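Local coordinates for phiAB6 tailspike (Unidentified phage, PDB 5JS4), which probably serves as the phage's tailspike depolymerase, a trimeric beta-helix protein that fragments the exopolysaccharide of Acinetobacter baumannii, at residues Lys350-Ile355 / Ile370-Gln375; Gln396-Tyr401 / Ala427-Arg432. All coordinates share one frame; numbering follows the deposited sequence.

Contact 1 (Lys350-Ile355 / Ile370-Gln375); sequences KQVSFI and INFYNQ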
# COMPACT_ATOMS: atom_id res chain seq x y z
N LYS A 350 -24.53 -28.23 -14.62
CA LYS A 350 -24.53 -29.36 -13.68
C LYS A 350 -24.06 -28.98 -12.28
O LYS A 350 -24.03 -29.83 -11.38
CB LYS A 350 -23.66 -30.49 -14.23
CG LYS A 350 -24.11 -31.02 -15.59
CD LYS A 350 -25.51 -31.62 -15.53
CE LYS A 350 -25.90 -32.27 -16.84
NZ LYS A 350 -27.30 -32.78 -16.80
N GLN A 351 -23.70 -27.71 -12.08
CA GLN A 351 -23.31 -27.19 -10.77
C GLN A 351 -22.25 -28.06 -10.09
O GLN A 351 -22.42 -28.49 -8.95
CB GLN A 351 -24.54 -27.02 -9.87
CG GLN A 351 -25.54 -26.02 -10.42
CD GLN A 351 -26.56 -25.55 -9.38
OE1 GLN A 351 -26.35 -25.72 -8.17
NE2 GLN A 351 -27.65 -24.96 -9.85
N VAL A 352 -21.16 -28.31 -10.81
CA VAL A 352 -20.03 -29.05 -10.26
C VAL A 352 -19.00 -28.03 -9.80
O VAL A 352 -18.51 -27.23 -10.59
CB VAL A 352 -19.41 -30.00 -11.31
CG1 VAL A 352 -18.26 -30.79 -10.70
CG2 VAL A 352 -20.46 -30.95 -11.85
N SER A 353 -18.68 -28.05 -8.50
CA SER A 353 -17.67 -27.16 -7.93
C SER A 353 -16.36 -27.93 -7.78
O SER A 353 -16.36 -29.16 -7.80
CB SER A 353 -18.16 -26.60 -6.60
OG SER A 353 -19.25 -25.72 -6.80
N PHE A 354 -15.24 -27.22 -7.64
CA PHE A 354 -13.94 -27.91 -7.66
C PHE A 354 -13.48 -28.45 -6.31
O PHE A 354 -13.30 -29.65 -6.17
CB PHE A 354 -12.83 -27.05 -8.29
CG PHE A 354 -11.48 -27.72 -8.26
CD1 PHE A 354 -11.31 -29.00 -8.76
CD2 PHE A 354 -10.37 -27.07 -7.73
CE1 PHE A 354 -10.08 -29.63 -8.73
CE2 PHE A 354 -9.13 -27.70 -7.70
CZ PHE A 354 -8.99 -28.98 -8.20
N ILE A 355 -13.26 -27.57 -5.33
CA ILE A 355 -12.61 -27.99 -4.09
C ILE A 355 -13.13 -27.26 -2.85
O ILE A 355 -13.39 -26.06 -2.88
CB ILE A 355 -11.08 -27.85 -4.23
CG1 ILE A 355 -10.34 -28.58 -3.11
CG2 ILE A 355 -10.67 -26.38 -4.32
CD1 ILE A 355 -8.94 -29.01 -3.49
N ILE A 370 -10.44 -23.81 -14.34
CA ILE A 370 -11.20 -23.59 -15.57
C ILE A 370 -12.58 -24.22 -15.46
O ILE A 370 -12.71 -25.42 -15.21
CB ILE A 370 -10.45 -24.15 -16.80
CG1 ILE A 370 -8.98 -23.70 -16.82
CG2 ILE A 370 -11.13 -23.72 -18.09
CD1 ILE A 370 -8.02 -24.66 -16.15
N ASN A 371 -13.62 -23.41 -15.69
CA ASN A 371 -15.02 -23.81 -15.53
C ASN A 371 -15.34 -24.07 -14.05
O ASN A 371 -14.78 -23.40 -13.18
CB ASN A 371 -15.39 -24.99 -16.45
CG ASN A 371 -15.12 -24.69 -17.91
OD1 ASN A 371 -15.39 -23.59 -18.39
ND2 ASN A 371 -14.59 -25.67 -18.63
N PHE A 372 -16.22 -25.03 -13.77
CA PHE A 372 -16.80 -25.26 -12.43
C PHE A 372 -17.84 -24.21 -12.07
O PHE A 372 -17.91 -23.13 -12.67
CB PHE A 372 -15.74 -25.33 -11.32
CG PHE A 372 -14.77 -26.47 -11.46
CD1 PHE A 372 -15.11 -27.75 -11.05
CD2 PHE A 372 -13.49 -26.25 -11.98
CE1 PHE A 372 -14.21 -28.80 -11.16
CE2 PHE A 372 -12.59 -27.30 -12.10
CZ PHE A 372 -12.95 -28.57 -11.69
N TYR A 373 -18.66 -24.54 -11.08
CA TYR A 373 -19.71 -23.66 -10.59
C TYR A 373 -19.09 -22.68 -9.60
O TYR A 373 -18.96 -21.49 -9.91
CB TYR A 373 -20.82 -24.50 -9.95
CG TYR A 373 -22.05 -23.74 -9.53
CD1 TYR A 373 -22.96 -23.27 -10.47
CD2 TYR A 373 -22.33 -23.52 -8.18
CE1 TYR A 373 -24.10 -22.58 -10.08
CE2 TYR A 373 -23.46 -22.83 -7.78
CZ TYR A 373 -24.35 -22.37 -8.74
OH TYR A 373 -25.48 -21.68 -8.36
N ASN A 374 -18.70 -23.18 -8.43
CA ASN A 374 -17.79 -22.48 -7.54
C ASN A 374 -16.43 -23.14 -7.69
O ASN A 374 -16.32 -24.36 -7.62
CB ASN A 374 -18.26 -22.57 -6.09
CG ASN A 374 -19.61 -21.92 -5.85
OD1 ASN A 374 -20.48 -22.49 -5.19
ND2 ASN A 374 -19.79 -20.72 -6.39
N GLN A 375 -15.39 -22.35 -7.92
CA GLN A 375 -14.07 -22.93 -8.12
C GLN A 375 -13.43 -23.25 -6.77
O GLN A 375 -13.08 -24.40 -6.51
CB GLN A 375 -13.21 -22.02 -9.00
CG GLN A 375 -13.68 -22.07 -10.45
CD GLN A 375 -13.01 -21.06 -11.36
OE1 GLN A 375 -12.65 -19.96 -10.93
NE2 GLN A 375 -12.87 -21.41 -12.63
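The carbonyl oxygen of Val352 is gripped by the 370-375 segment: Tyr373 N donates to Val352 O at 2.7 Å, coming in from above the carbonyl plane, and the CA-H of Phe372 adds a weaker contact. The same oxygen sits at the edge of the Phe372 ring, near its plane. Next, Ser353 OG accepts from Asn374 N (3.1 Å), the serine hydroxyl rather than a carbonyl taking this amide; a chi1 of -68° sets OG beside the serine's own backbone N. Two successive amides then follow: Phe354 N donates to Asn374 O at 3.1 Å, and Ile355 N makes a weak bond to Gln375 O where the chain turns its corner.

The rings of Phe372 and Tyr373 each receive an aliphatic carbon over one face. Phe354 CB lies over the centre of the Phe372 ring, 3.5 Å from its centroid, while the two phenylalanine rings meet obliquely, with planes at 47°. Gln351 runs alongside Tyr373, and its terminal amide lies almost parallel to the phenol ring, 6° between planes, with Gln351 CG 4.0 Å from the centroid. Within 370-375, Gln375 NE2 donates to Asn371 O.

The segments lead into neighbouring strands 353-358 and 374-379 of one parallel sheet. Strand 328-333 flanks the first, where Phe330 meets the Phe354 ring, and strand 398-402 flanks the second; Phe372 also packs on Cys344 of strand 340-345.

Contact 2 (Gln396-Tyr401 / Ala427-Arg432); sequences QNAGIY and AMIFDR
Asn397 opens the contact by lending its backbone O and side-chain OD1 to the end of Ile429, whose CD1 lies 3.8 Å from Asn397 O; OD1 itself is hydrogen-bonded to Asn374. Ala398 adds its methyl to the same apolar end, CB to Ile429 CD1 at 3.8 Å. At Gly399 the chain turns a corner, and Ala427 O receives two successive amides there: a weak, strongly bent bond from Gly399 N and a straighter one from Ile400 N at 3.1 Å, lying in the carbonyl plane.

Ile400 then starts the regular pairing. Its carbonyl oxygen takes Ile429 N at 2.9 Å, almost end-on, and also meets the CA-H of Met428. The Ile400 and Met428 side chains run side by side in the same direction, Ile400 CD1 touching Met428 CE at 3.8 Å; chi3 of Met428 (70°) bends the thioether and brings that methyl back against the isoleucine.

Tyr401 points to the other face of the sheet. Its chi1 of 173° swings the ring away from its own amide, obliquely past Ile429 and out to Asp431, where OH donates to OD2 at 2.6 Å on the syn side, about 30° out of the carboxylate plane.

Each bridged pair, Ile400 with Met428 and Tyr401 with Ile429, keeps its side chains on one face; such parallel bridges between successive turns fit a parallel beta-helix, right-handed as in the pectate lyase-like family.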
# COMPACT_ATOMS: atom_id res chain seq x y z
N GLN A 396 -19.04 -20.52 -13.26
CA GLN A 396 -20.45 -20.28 -13.57
C GLN A 396 -21.16 -19.48 -12.47
O GLN A 396 -22.15 -18.81 -12.74
CB GLN A 396 -21.16 -21.62 -13.80
CG GLN A 396 -20.65 -22.34 -15.05
CD GLN A 396 -20.38 -23.82 -14.83
OE1 GLN A 396 -20.86 -24.42 -13.86
NE2 GLN A 396 -19.60 -24.41 -15.72
N ASN A 397 -20.64 -19.55 -11.25
CA ASN A 397 -21.23 -18.83 -10.12
C ASN A 397 -20.22 -17.91 -9.42
O ASN A 397 -20.49 -16.72 -9.23
CB ASN A 397 -21.80 -19.82 -9.11
CG ASN A 397 -22.52 -19.14 -7.96
OD1 ASN A 397 -22.11 -19.24 -6.80
ND2 ASN A 397 -23.60 -18.43 -8.27
N ALA A 398 -19.08 -18.47 -9.04
CA ALA A 398 -18.05 -17.69 -8.35
C ALA A 398 -16.68 -18.33 -8.47
O ALA A 398 -16.55 -19.56 -8.52
CB ALA A 398 -18.42 -17.52 -6.88
N GLY A 399 -15.64 -17.50 -8.52
CA GLY A 399 -14.27 -17.99 -8.43
C GLY A 399 -14.00 -18.50 -7.02
O GLY A 399 -13.44 -19.58 -6.84
N ILE A 400 -14.40 -17.70 -6.03
CA ILE A 400 -14.22 -18.04 -4.62
C ILE A 400 -15.54 -17.79 -3.89
O ILE A 400 -16.09 -16.69 -3.97
CB ILE A 400 -13.10 -17.20 -3.97
CG1 ILE A 400 -11.79 -17.37 -4.75
CG2 ILE A 400 -12.91 -17.60 -2.52
CD1 ILE A 400 -10.72 -16.36 -4.39
N TYR A 401 -16.03 -18.80 -3.18
CA TYR A 401 -17.30 -18.72 -2.46
C TYR A 401 -17.11 -19.09 -0.99
O TYR A 401 -16.57 -20.15 -0.68
CB TYR A 401 -18.34 -19.64 -3.10
CG TYR A 401 -19.63 -19.75 -2.31
CD1 TYR A 401 -20.32 -18.60 -1.91
CD2 TYR A 401 -20.17 -20.99 -1.97
CE1 TYR A 401 -21.50 -18.69 -1.19
CE2 TYR A 401 -21.35 -21.08 -1.25
CZ TYR A 401 -22.01 -19.93 -0.87
OH TYR A 401 -23.18 -20.02 -0.16
N ALA A 427 -16.66 -12.72 -9.12
CA ALA A 427 -15.31 -13.14 -8.79
C ALA A 427 -15.31 -13.83 -7.43
O ALA A 427 -14.85 -14.96 -7.30
CB ALA A 427 -14.37 -11.94 -8.78
N MET A 428 -15.82 -13.12 -6.42
CA MET A 428 -15.88 -13.64 -5.05
C MET A 428 -17.24 -13.34 -4.42
O MET A 428 -17.75 -12.23 -4.56
CB MET A 428 -14.79 -13.01 -4.19
CG MET A 428 -13.38 -13.20 -4.73
SD MET A 428 -12.12 -12.52 -3.65
CE MET A 428 -12.19 -13.63 -2.25
N ILE A 429 -17.80 -14.33 -3.73
CA ILE A 429 -19.04 -14.15 -2.98
C ILE A 429 -18.84 -14.58 -1.54
O ILE A 429 -18.53 -15.74 -1.26
CB ILE A 429 -20.20 -14.97 -3.59
CG1 ILE A 429 -20.47 -14.54 -5.03
CG2 ILE A 429 -21.46 -14.81 -2.74
CD1 ILE A 429 -21.45 -15.43 -5.77
N PHE A 430 -19.00 -13.62 -0.63
CA PHE A 430 -19.12 -13.88 0.79
C PHE A 430 -20.59 -13.67 1.16
O PHE A 430 -21.10 -12.56 1.03
CB PHE A 430 -18.26 -12.90 1.59
CG PHE A 430 -16.78 -13.03 1.34
CD1 PHE A 430 -16.02 -13.90 2.12
CD2 PHE A 430 -16.16 -12.29 0.35
CE1 PHE A 430 -14.65 -14.02 1.90
CE2 PHE A 430 -14.79 -12.41 0.13
CZ PHE A 430 -14.04 -13.28 0.91
N ASP A 431 -21.27 -14.72 1.61
CA ASP A 431 -22.68 -14.57 2.01
C ASP A 431 -22.81 -13.68 3.25
O ASP A 431 -23.86 -13.09 3.47
CB ASP A 431 -23.33 -15.93 2.28
CG ASP A 431 -23.63 -16.71 1.01
OD1 ASP A 431 -23.57 -16.13 -0.10
OD2 ASP A 431 -23.91 -17.92 1.13
N ARG A 432 -21.75 -13.61 4.06
CA ARG A 432 -21.80 -12.84 5.29
C ARG A 432 -20.64 -11.84 5.40
O ARG A 432 -20.41 -11.08 4.46
CB ARG A 432 -21.93 -13.79 6.49
CG ARG A 432 -23.22 -14.60 6.44
CD ARG A 432 -23.38 -15.53 7.62
NE ARG A 432 -24.71 -16.12 7.67
CZ ARG A 432 -25.16 -17.10 6.88
NH1 ARG A 432 -26.40 -17.55 7.03
NH2 ARG A 432 -24.38 -17.64 5.94

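Contacts 1 and 2 lie in series along the chain, with centres about 11 Å apart, and they adjoin through strands 374-379 and 398-402 of the same parallel sheet. Two probable hydrogen bonds join them: Asn397 N with Tyr373 O at 2.9 Å, and Asn374 ND2 with Asn397 OD1 at 2.8 Å, an asparagine-to-asparagine link between consecutive turns. Gln375 CB packs against Gly399 O at 3.3 Å, so the two corners also touch. Of the two, only contact 1 includes residues of a malonic acid pocket, Ile370 and Asn371, at the start of 370-375 and not part of its interface; Tyr310, Arg343 and Tyr394 complete it. Asn371 ND2 hydrogen-bonds the malonic acid, probably a crystallisation component.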